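Local coordinates for SusD/RagB family nutrient-binding outer membrane lipoprotein (Bacteroides vulgatus, PDB 4F7A), which probably binds mucin O-glycans at the bacterial surface, as a SusD-like outer membrane lipoprotein with a TPR-like helical fold, at residues Q47-N51 and P433-E437; L52-F57 and N72-L77; A256-Y262 and Y312-I318. All blocks are in the same frame, centred on the assembly; numbering follows the deposited sequence.

Contact 1 of 3, residues Q47-N51 and P433-E437; sequences QTFQN and PEGME
The backbones of helix 44-51 and the start of helix 435-445 come nearest at Gln50 and Met436, whose CA atoms are 7.5 Å apart, a gap bridged by side chains. Gln50 sends an extended side chain across, its amide NE2 donating to Glu434 OE2 at 2.9 Å. The bond is bent, with an N-H...O angle of 140°, and the amide and carboxylate planes stand nearly perpendicular, at 88°. Glu434 starts out from its backbone in the direction away from Gln50, but a turn at chi2 (-66°) folds the carboxylate back over the helix end. There it is the N-cap of helix 435-445: OE1 receives Glu437 N at 2.9 Å and OE2 receives Met436 N at 3.0 Å, the second from above the carboxylate plane. Buried at the heart of this SusD-like, TPR-related fold, the acid also has a countercharge, since Arg127 of helix 111-132 makes a salt bridge to OE2 and a hydrogen bond to Gln50 OE1. Glutamine suits its place because its amide can donate and accept at once, NE2 also reaching Asp55. Beside this polar group Met436, built as selenomethionine, swings the terminal methyl of its flexible selenoether chain across to Phe49, CE lying 3.4 Å from CE1 of the ring. The same methyl is 3.7 Å from Gln50 OE1, touching ring and amide at once.

Contact 2 of 3, residues L52-F57 and N72-L77; sequences LNHDMF and NTVYAL
A 3-10 turn at Asn72 and Thr73 packs against the start of helix 54-57, where Asn53 holds the N-cap position without making a capping bond through its side chain. Asn72 carries the polar part: its ND2 donates to Leu52 O at 2.9 Å, the N-H...O angle being 152°, and it arrives from above the carbonyl plane. With CG anti to its own carbonyl carbon (chi1 -84°), the amide is directed at the other backbone, while OD1 accepts from Glu78 N, so this one short side chain ties together two chain segments. A leucine in its place would probably leave Leu52 O and Glu78 N without these partners and hold the 72-77 loop less firmly to the 52-57 segment. Met56, a selenomethionine, reaches the turn with a chain extended until chi3; its CE rests 3.5 Å from Asn72 CB and its SE 3.6 Å from Thr73 CB. Phe57 meets the same turn with its ring edge: Asn72 O lies there, near the ring plane, 3.6 Å from Phe57 CE1. Beyond it CZ touches Leu77 CD2 at 3.9 Å, and Phe57 CE1 is 4.1 Å from Tyr75 CE1, at the edge of that ring. Around the contact, Asn53 ND2 bonds to Trp81 O in helix 79-82, whose Trp81 side chain packs on Leu52 and Asn72, while His62 of strand 61-62 bonds to Thr73 OG1 and touches Met56.

Contact 3 of 3, residues A256-Y262 and Y312-I318; sequences AGWGETY and YQSYSFI
Tyr262 OH donates to Gln313 O at 2.7 Å, the shortest polar bond between the two segments, arriving 25° from the plane of that carbonyl. Gln313 O lies within a type I beta turn from Tyr312 to Tyr315, closed by Tyr315 N bonding to Tyr312 O, so the phenol marks the spot where this loop bends. On the other segment, helix 251-257 ends in a Schellman motif at Gly259, a residue whose positive phi is easily borne without a side chain. The chain then runs on to Tyr262, which forms a single beta bridge with Phe317; next to it Ile318 N donates to Thr261 O at 3.1 Å, nearly straight along the C=O axis. Tyrosine suits the place because its hydroxyl reaches the turn carbonyl while its ring offers a face to an aromatic edge. That face takes the edge of Phe317 in a T-shaped stack, the planes at 84° and the centroids 5.0 Å apart, with Phe317 CD1 above the ring centre. The ring's edge meets Tyr315 O, 3.4 Å from CE2. Phe317, with CG anti to the backbone N (chi1 -159°), is brought to the helix end: one face receives Thr261 O, offset toward the rim, while Ala256 O meets the ring at its edge, 3.3 Å from CZ. Ala256, small enough to let the ring lie this near, sets its CB 3.7 Å from Ile318 CG2. Tyr262 also pairs by backbone with His62 of strand 61-62, and a triethylene glycol, probably from the crystallisation liquor, lies about 4 Å from its side chain. Thr261 OG1 is buried here without a polar partner in the model, wedged 3.3 Å from Ile318 CG2.

The three contacts run outward from the middle of the chain. Contact 1 lies about 7 Å from its centre, contact 2 about 15 Å and contact 3 about 21 Å, and only the last is partly buried. Contact 1 uses helix 44-51 and contact 2 the next helix, 54-57, joined by Gln50 NE2 to Asp55 OD1, whereas contact 3 joins the end of helix 251-257 and the chain after it to the 312-318 loop and touches contact 1 through Gln47, which makes a weak hydrogen bond to Glu260. Contacts 2 and 3 do not touch. Their chemistry shifts accordingly: a charged N-cap paired with an arginine in the core, an amide-to-carbonyl bond with apolar packing further out, and a T-shaped aromatic pair with backbone carbonyls around its rings at the periphery.

Contact 1 of 3, residues Q47-N51 and P433-E437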
loop_
_atom_site.group_PDB
_atom_site.type_symbol
_atom_site.label_atom_id
_atom_site.label_comp_id
_atom_site.label_asym_id
_atom_site.label_seq_id
_atom_site.Cartn_x
_atom_site.Cartn_y
_atom_site.Cartn_z
ATOM N N GLN A 47 -1.644 12.493 -7.703
ATOM C CA GLN A 47 -2.364 11.797 -8.753
ATOM C C GLN A 47 -1.429 10.902 -9.566
ATOM O O GLN A 47 -1.794 9.775 -9.888
ATOM C CB GLN A 47 -3.131 12.755 -9.660
ATOM C CG GLN A 47 -3.944 12.022 -10.766
ATOM C CD GLN A 47 -4.589 12.988 -11.765
ATOM O OE1 GLN A 47 -4.003 14.012 -12.101
ATOM N NE2 GLN A 47 -5.776 12.642 -12.261
ATOM N N THR A 48 -0.223 11.387 -9.875
ATOM C CA THR A 48 0.793 10.546 -10.572
ATOM C C THR A 48 1.690 9.732 -9.648
ATOM O O THR A 48 2.203 8.686 -10.044
ATOM C CB THR A 48 1.671 11.388 -11.549
ATOM O OG1 THR A 48 2.502 12.286 -10.803
ATOM C CG2 THR A 48 0.790 12.197 -12.533
ATOM N N PHE A 49 1.900 10.203 -8.422
ATOM C CA PHE A 49 2.617 9.441 -7.374
ATOM C C PHE A 49 2.010 8.047 -7.239
ATOM O O PHE A 49 2.694 7.026 -7.373
ATOM C CB PHE A 49 2.514 10.207 -6.030
ATOM C CG PHE A 49 3.444 9.709 -4.922
ATOM C CD1 PHE A 49 3.180 8.553 -4.221
ATOM C CD2 PHE A 49 4.544 10.458 -4.539
ATOM C CE1 PHE A 49 4.035 8.133 -3.193
ATOM C CE2 PHE A 49 5.376 10.058 -3.516
ATOM C CZ PHE A 49 5.134 8.890 -2.855
ATOM N N GLN A 50 0.697 8.019 -7.060
ATOM C CA GLN A 50 0.007 6.790 -6.753
ATOM C C GLN A 50 -1.284 6.509 -7.523
ATOM O O GLN A 50 -1.555 5.347 -7.849
ATOM C CB GLN A 50 -0.240 6.813 -5.240
ATOM C CG GLN A 50 -1.272 5.939 -4.712
ATOM C CD GLN A 50 -1.114 5.660 -3.215
ATOM O OE1 GLN A 50 -0.295 6.271 -2.488
ATOM N NE2 GLN A 50 -1.921 4.749 -2.756
ATOM N N ASN A 51 -2.124 7.516 -7.762
ATOM C CA ASN A 51 -3.477 7.214 -8.233
ATOM C C ASN A 51 -3.516 6.624 -9.633
ATOM O O ASN A 51 -4.290 5.690 -9.898
ATOM C CB ASN A 51 -4.406 8.427 -8.155
ATOM C CG ASN A 51 -5.866 8.041 -8.231
ATOM O OD1 ASN A 51 -6.591 8.545 -9.084
ATOM N ND2 ASN A 51 -6.318 7.124 -7.327
ATOM N N PRO A 433 -8.600 2.379 1.071
ATOM C CA PRO A 433 -8.304 2.654 -0.347
ATOM C C PRO A 433 -6.821 2.705 -0.727
ATOM O O PRO A 433 -6.472 3.226 -1.806
ATOM C CB PRO A 433 -8.907 4.026 -0.531
ATOM C CG PRO A 433 -8.592 4.705 0.820
ATOM C CD PRO A 433 -8.713 3.626 1.845
ATOM N N GLU A 434 -5.970 2.145 0.120
ATOM C CA GLU A 434 -4.519 2.348 0.001
ATOM C C GLU A 434 -3.935 1.363 -1.002
ATOM O O GLU A 434 -3.611 0.222 -0.662
ATOM C CB GLU A 434 -3.832 2.220 1.372
ATOM C CG GLU A 434 -2.513 3.014 1.472
ATOM C CD GLU A 434 -1.462 2.446 0.549
ATOM O OE1 GLU A 434 -0.951 1.363 0.898
ATOM O OE2 GLU A 434 -1.162 3.068 -0.517
ATOM N N GLY A 435 -3.756 1.844 -2.225
ATOM C CA GLY A 435 -3.412 0.999 -3.357
ATOM C C GLY A 435 -2.010 0.413 -3.348
ATOM O O GLY A 435 -1.777 -0.626 -3.969
HETATM N N MSE A 436 -1.059 1.063 -2.689
HETATM C CA MSE A 436 0.321 0.526 -2.671
HETATM C C MSE A 436 0.423 -0.805 -1.941
HETATM O O MSE A 436 0.950 -1.757 -2.496
HETATM C CB MSE A 436 1.347 1.496 -2.110
HETATM C CG MSE A 436 1.421 2.785 -2.863
HETATM SE SE MSE A 436 3.250 3.475 -2.861
HETATM C CE MSE A 436 2.894 5.025 -3.954
ATOM N N GLU A 437 -0.076 -0.892 -0.713
ATOM C CA GLU A 437 -0.016 -2.191 -0.033
ATOM C C GLU A 437 -0.776 -3.254 -0.823
ATOM O O GLU A 437 -0.306 -4.401 -0.966
ATOM C CB GLU A 437 -0.522 -2.099 1.400
ATOM C CG GLU A 437 -0.312 -3.401 2.204
ATOM C CD GLU A 437 1.134 -3.898 2.255
ATOM O OE1 GLU A 437 2.079 -3.106 2.030
ATOM O OE2 GLU A 437 1.342 -5.115 2.510
#

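Contact 2 of 3, residues L52-F57 and N72-L77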
loop_
_atom_site.group_PDB
_atom_site.type_symbol
_atom_site.label_atom_id
_atom_site.label_comp_id
_atom_site.label_asym_id
_atom_site.label_seq_id
_atom_site.Cartn_x
_atom_site.Cartn_y
_atom_site.Cartn_z
ATOM N N LEU A 52 -2.668 7.137 -10.521
ATOM C CA LEU A 52 -2.605 6.605 -11.884
ATOM C C LEU A 52 -1.645 5.414 -12.063
ATOM O O LEU A 52 -1.456 4.923 -13.185
ATOM C CB LEU A 52 -2.270 7.701 -12.870
ATOM C CG LEU A 52 -3.341 8.752 -13.123
ATOM C CD1 LEU A 52 -2.716 9.939 -13.847
ATOM C CD2 LEU A 52 -4.534 8.191 -13.928
ATOM N N ASN A 53 -1.040 4.960 -10.970
ATOM C CA ASN A 53 -0.218 3.759 -10.969
ATOM C C ASN A 53 -0.810 2.708 -10.007
ATOM O O ASN A 53 -1.730 1.972 -10.350
ATOM C CB ASN A 53 1.220 4.139 -10.586
ATOM C CG ASN A 53 1.843 5.069 -11.572
ATOM O OD1 ASN A 53 2.209 4.658 -12.677
ATOM N ND2 ASN A 53 1.990 6.316 -11.187
ATOM N N HIS A 54 -0.329 2.698 -8.780
ATOM C CA HIS A 54 -0.666 1.655 -7.817
ATOM C C HIS A 54 -2.161 1.495 -7.591
ATOM O O HIS A 54 -2.632 0.388 -7.432
ATOM C CB HIS A 54 -0.009 1.955 -6.470
ATOM C CG HIS A 54 1.432 2.332 -6.582
ATOM N ND1 HIS A 54 1.851 3.479 -7.224
ATOM C CD2 HIS A 54 2.548 1.750 -6.081
ATOM C CE1 HIS A 54 3.169 3.567 -7.143
ATOM N NE2 HIS A 54 3.616 2.526 -6.460
ATOM N N ASP A 55 -2.884 2.600 -7.510
ATOM C CA ASP A 55 -4.311 2.551 -7.174
ATOM C C ASP A 55 -5.108 1.882 -8.288
ATOM O O ASP A 55 -6.155 1.286 -8.028
ATOM C CB ASP A 55 -4.858 3.960 -6.921
ATOM C CG ASP A 55 -4.473 4.520 -5.544
ATOM O OD1 ASP A 55 -3.849 3.796 -4.729
ATOM O OD2 ASP A 55 -4.808 5.697 -5.286
HETATM N N MSE A 56 -4.627 2.014 -9.522
HETATM C CA MSE A 56 -5.244 1.335 -10.640
HETATM C C MSE A 56 -4.761 -0.115 -10.720
HETATM O O MSE A 56 -5.576 -1.045 -10.872
HETATM C CB MSE A 56 -4.949 2.065 -11.952
HETATM C CG MSE A 56 -5.509 1.298 -13.141
HETATM SE SE MSE A 56 -5.382 2.235 -14.815
HETATM C CE MSE A 56 -3.577 2.640 -14.779
ATOM N N PHE A 57 -3.444 -0.330 -10.607
ATOM C CA PHE A 57 -2.906 -1.671 -10.749
ATOM C C PHE A 57 -3.362 -2.595 -9.636
ATOM O O PHE A 57 -3.538 -3.800 -9.858
ATOM C CB PHE A 57 -1.384 -1.664 -10.897
ATOM C CG PHE A 57 -0.891 -0.912 -12.129
ATOM C CD1 PHE A 57 -1.474 -1.110 -13.370
ATOM C CD2 PHE A 57 0.150 -0.010 -12.030
ATOM C CE1 PHE A 57 -1.020 -0.420 -14.472
ATOM C CE2 PHE A 57 0.621 0.674 -13.145
ATOM C CZ PHE A 57 0.036 0.470 -14.354
ATOM N N ASN A 72 -1.154 3.984 -19.079
ATOM C CA ASN A 72 -0.863 2.974 -18.066
ATOM C C ASN A 72 -1.870 1.829 -18.071
ATOM O O ASN A 72 -1.491 0.681 -17.858
ATOM C CB ASN A 72 -0.797 3.588 -16.662
ATOM C CG ASN A 72 0.553 4.193 -16.342
ATOM O OD1 ASN A 72 1.370 4.389 -17.229
ATOM N ND2 ASN A 72 0.789 4.509 -15.052
ATOM N N THR A 73 -3.147 2.152 -18.293
ATOM C CA THR A 73 -4.187 1.145 -18.228
ATOM C C THR A 73 -3.950 -0.011 -19.208
ATOM O O THR A 73 -4.297 -1.157 -18.900
ATOM C CB THR A 73 -5.607 1.769 -18.391
ATOM O OG1 THR A 73 -6.598 0.792 -18.032
ATOM C CG2 THR A 73 -5.862 2.301 -19.821
ATOM N N VAL A 74 -3.364 0.288 -20.368
ATOM C CA VAL A 74 -3.029 -0.746 -21.383
ATOM C C VAL A 74 -1.543 -1.089 -21.354
ATOM O O VAL A 74 -0.981 -1.626 -22.318
ATOM C CB VAL A 74 -3.458 -0.348 -22.810
ATOM C CG1 VAL A 74 -4.968 -0.336 -22.951
ATOM C CG2 VAL A 74 -2.823 1.044 -23.259
ATOM N N TYR A 75 -0.907 -0.828 -20.218
ATOM C CA TYR A 75 0.502 -1.153 -20.019
ATOM C C TYR A 75 1.449 -0.421 -20.984
ATOM O O TYR A 75 2.568 -0.889 -21.201
ATOM C CB TYR A 75 0.780 -2.666 -20.082
ATOM C CG TYR A 75 0.245 -3.531 -18.952
ATOM C CD1 TYR A 75 -0.109 -3.004 -17.702
ATOM C CD2 TYR A 75 0.138 -4.894 -19.126
ATOM C CE1 TYR A 75 -0.557 -3.826 -16.677
ATOM C CE2 TYR A 75 -0.319 -5.721 -18.106
ATOM C CZ TYR A 75 -0.662 -5.189 -16.896
ATOM O OH TYR A 75 -1.100 -6.039 -15.918
ATOM N N ALA A 76 1.005 0.697 -21.564
ATOM C CA ALA A 76 1.904 1.595 -22.307
ATOM C C ALA A 76 2.337 2.643 -21.284
ATOM O O ALA A 76 1.755 3.711 -21.167
ATOM C CB ALA A 76 1.188 2.226 -23.501
ATOM N N LEU A 77 3.326 2.290 -20.479
ATOM C CA LEU A 77 3.571 3.042 -19.266
ATOM C C LEU A 77 4.074 4.447 -19.599
ATOM O O LEU A 77 4.971 4.615 -20.408
ATOM C CB LEU A 77 4.567 2.318 -18.365
ATOM C CG LEU A 77 4.158 0.934 -17.848
ATOM C CD1 LEU A 77 5.178 0.408 -16.887
ATOM C CD2 LEU A 77 2.791 0.973 -17.134
#

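Contact 3 of 3, residues A256-Y262 and Y312-I318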
loop_
_atom_site.group_PDB
_atom_site.type_symbol
_atom_site.label_atom_id
_atom_site.label_comp_id
_atom_site.label_asym_id
_atom_site.label_seq_id
_atom_site.Cartn_x
_atom_site.Cartn_y
_atom_site.Cartn_z
ATOM N N ALA A 256 -10.996 12.742 -6.315
ATOM C CA ALA A 256 -12.442 12.463 -6.386
ATOM C C ALA A 256 -13.210 13.739 -6.741
ATOM O O ALA A 256 -14.182 13.694 -7.507
ATOM C CB ALA A 256 -12.960 11.896 -5.117
ATOM N N GLY A 257 -12.763 14.871 -6.195
ATOM C CA GLY A 257 -13.371 16.160 -6.480
ATOM C C GLY A 257 -13.230 16.561 -7.935
ATOM O O GLY A 257 -14.052 17.296 -8.444
ATOM N N TRP A 258 -12.194 16.076 -8.607
ATOM C CA TRP A 258 -12.059 16.276 -10.051
ATOM C C TRP A 258 -12.881 15.293 -10.894
ATOM O O TRP A 258 -12.868 15.363 -12.113
ATOM C CB TRP A 258 -10.608 16.126 -10.477
ATOM C CG TRP A 258 -9.664 17.086 -9.864
ATOM C CD1 TRP A 258 -9.960 18.281 -9.268
ATOM C CD2 TRP A 258 -8.236 16.971 -9.859
ATOM N NE1 TRP A 258 -8.791 18.905 -8.870
ATOM C CE2 TRP A 258 -7.724 18.120 -9.220
ATOM C CE3 TRP A 258 -7.340 16.014 -10.343
ATOM C CZ2 TRP A 258 -6.353 18.325 -9.037
ATOM C CZ3 TRP A 258 -5.981 16.219 -10.156
ATOM C CH2 TRP A 258 -5.505 17.371 -9.520
ATOM N N GLY A 259 -13.561 14.360 -10.251
ATOM C CA GLY A 259 -14.366 13.383 -10.944
ATOM C C GLY A 259 -13.594 12.207 -11.520
ATOM O O GLY A 259 -14.051 11.604 -12.475
ATOM N N GLU A 260 -12.464 11.835 -10.920
ATOM C CA GLU A 260 -11.530 10.875 -11.550
ATOM C C GLU A 260 -11.260 9.575 -10.785
ATOM O O GLU A 260 -10.351 8.840 -11.148
ATOM C CB GLU A 260 -10.199 11.591 -11.872
ATOM C CG GLU A 260 -10.326 12.561 -13.042
ATOM C CD GLU A 260 -9.018 13.217 -13.425
ATOM O OE1 GLU A 260 -8.085 12.511 -13.854
ATOM O OE2 GLU A 260 -8.924 14.452 -13.322
ATOM N N THR A 261 -12.063 9.264 -9.762
ATOM C CA THR A 261 -11.861 8.054 -8.955
ATOM C C THR A 261 -13.056 7.104 -9.027
ATOM O O THR A 261 -13.961 7.169 -8.203
ATOM C CB THR A 261 -11.600 8.444 -7.489
ATOM O OG1 THR A 261 -12.673 9.272 -7.033
ATOM C CG2 THR A 261 -10.264 9.197 -7.362
ATOM N N TYR A 262 -13.059 6.241 -10.040
ATOM C CA TYR A 262 -14.113 5.256 -10.230
ATOM C C TYR A 262 -13.700 3.918 -9.657
ATOM O O TYR A 262 -12.509 3.621 -9.514
ATOM C CB TYR A 262 -14.461 5.084 -11.729
ATOM C CG TYR A 262 -15.244 6.235 -12.279
ATOM C CD1 TYR A 262 -14.626 7.466 -12.541
ATOM C CD2 TYR A 262 -16.617 6.131 -12.484
ATOM C CE1 TYR A 262 -15.345 8.528 -13.046
ATOM C CE2 TYR A 262 -17.341 7.206 -12.972
ATOM C CZ TYR A 262 -16.703 8.402 -13.241
ATOM O OH TYR A 262 -17.428 9.489 -13.730
ATOM N N TYR A 312 -16.769 5.077 -19.606
ATOM C CA TYR A 312 -17.037 4.557 -18.266
ATOM C C TYR A 312 -17.469 5.632 -17.268
ATOM O O TYR A 312 -17.508 5.409 -16.090
ATOM C CB TYR A 312 -15.808 3.781 -17.764
ATOM C CG TYR A 312 -15.587 2.566 -18.618
ATOM C CD1 TYR A 312 -16.451 1.487 -18.540
ATOM C CD2 TYR A 312 -14.572 2.527 -19.572
ATOM C CE1 TYR A 312 -16.304 0.376 -19.364
ATOM C CE2 TYR A 312 -14.411 1.412 -20.416
ATOM C CZ TYR A 312 -15.281 0.342 -20.288
ATOM O OH TYR A 312 -15.176 -0.724 -21.119
ATOM N N GLN A 313 -17.794 6.814 -17.770
ATOM C CA GLN A 313 -18.115 7.960 -16.930
ATOM C C GLN A 313 -19.362 7.796 -16.041
ATOM O O GLN A 313 -19.514 8.517 -15.048
ATOM C CB GLN A 313 -18.230 9.162 -17.879
ATOM C CG GLN A 313 -18.972 10.352 -17.462
ATOM C CD GLN A 313 -19.077 11.275 -18.659
ATOM O OE1 GLN A 313 -20.122 11.359 -19.311
ATOM N NE2 GLN A 313 -17.960 11.874 -19.021
ATOM N N SER A 314 -20.245 6.858 -16.377
ATOM C CA SER A 314 -21.426 6.573 -15.548
ATOM C C SER A 314 -21.332 5.294 -14.712
ATOM O O SER A 314 -22.323 4.859 -14.112
ATOM C CB SER A 314 -22.674 6.567 -16.430
ATOM O OG SER A 314 -22.798 7.852 -17.015
ATOM N N TYR A 315 -20.135 4.713 -14.647
ATOM C CA TYR A 315 -19.854 3.601 -13.713
ATOM C C TYR A 315 -19.785 4.089 -12.262
ATOM O O TYR A 315 -19.919 5.294 -11.977
ATOM C CB TYR A 315 -18.582 2.843 -14.142
ATOM C CG TYR A 315 -18.831 1.756 -15.178
ATOM C CD1 TYR A 315 -19.794 1.899 -16.185
ATOM C CD2 TYR A 315 -18.094 0.583 -15.160
ATOM C CE1 TYR A 315 -20.012 0.892 -17.140
ATOM C CE2 TYR A 315 -18.281 -0.394 -16.100
ATOM C CZ TYR A 315 -19.250 -0.268 -17.074
ATOM O OH TYR A 315 -19.429 -1.293 -17.984
ATOM N N SER A 316 -19.627 3.156 -11.328
ATOM C CA SER A 316 -19.652 3.500 -9.909
ATOM C C SER A 316 -18.466 4.383 -9.510
ATOM O O SER A 316 -17.335 4.131 -9.907
ATOM C CB SER A 316 -19.661 2.254 -9.037
ATOM O OG SER A 316 -20.906 1.588 -9.109
ATOM N N PHE A 317 -18.769 5.408 -8.713
ATOM C CA PHE A 317 -17.792 6.358 -8.248
ATOM C C PHE A 317 -17.522 6.075 -6.790
ATOM O O PHE A 317 -18.349 5.471 -6.119
ATOM C CB PHE A 317 -18.343 7.792 -8.406
ATOM C CG PHE A 317 -17.271 8.847 -8.435
ATOM C CD1 PHE A 317 -16.440 8.951 -9.518
ATOM C CD2 PHE A 317 -17.099 9.733 -7.376
ATOM C CE1 PHE A 317 -15.434 9.912 -9.569
ATOM C CE2 PHE A 317 -16.101 10.711 -7.430
ATOM C CZ PHE A 317 -15.270 10.793 -8.525
ATOM N N ILE A 318 -16.373 6.531 -6.304
ATOM C CA ILE A 318 -16.062 6.487 -4.898
ATOM C C ILE A 318 -17.139 7.196 -4.090
ATOM O O ILE A 318 -17.773 8.140 -4.558
ATOM C CB ILE A 318 -14.668 7.104 -4.590
ATOM C CG1 ILE A 318 -14.097 6.539 -3.294
ATOM C CG2 ILE A 318 -14.722 8.667 -4.574
ATOM C CD1 ILE A 318 -12.611 6.942 -3.035
#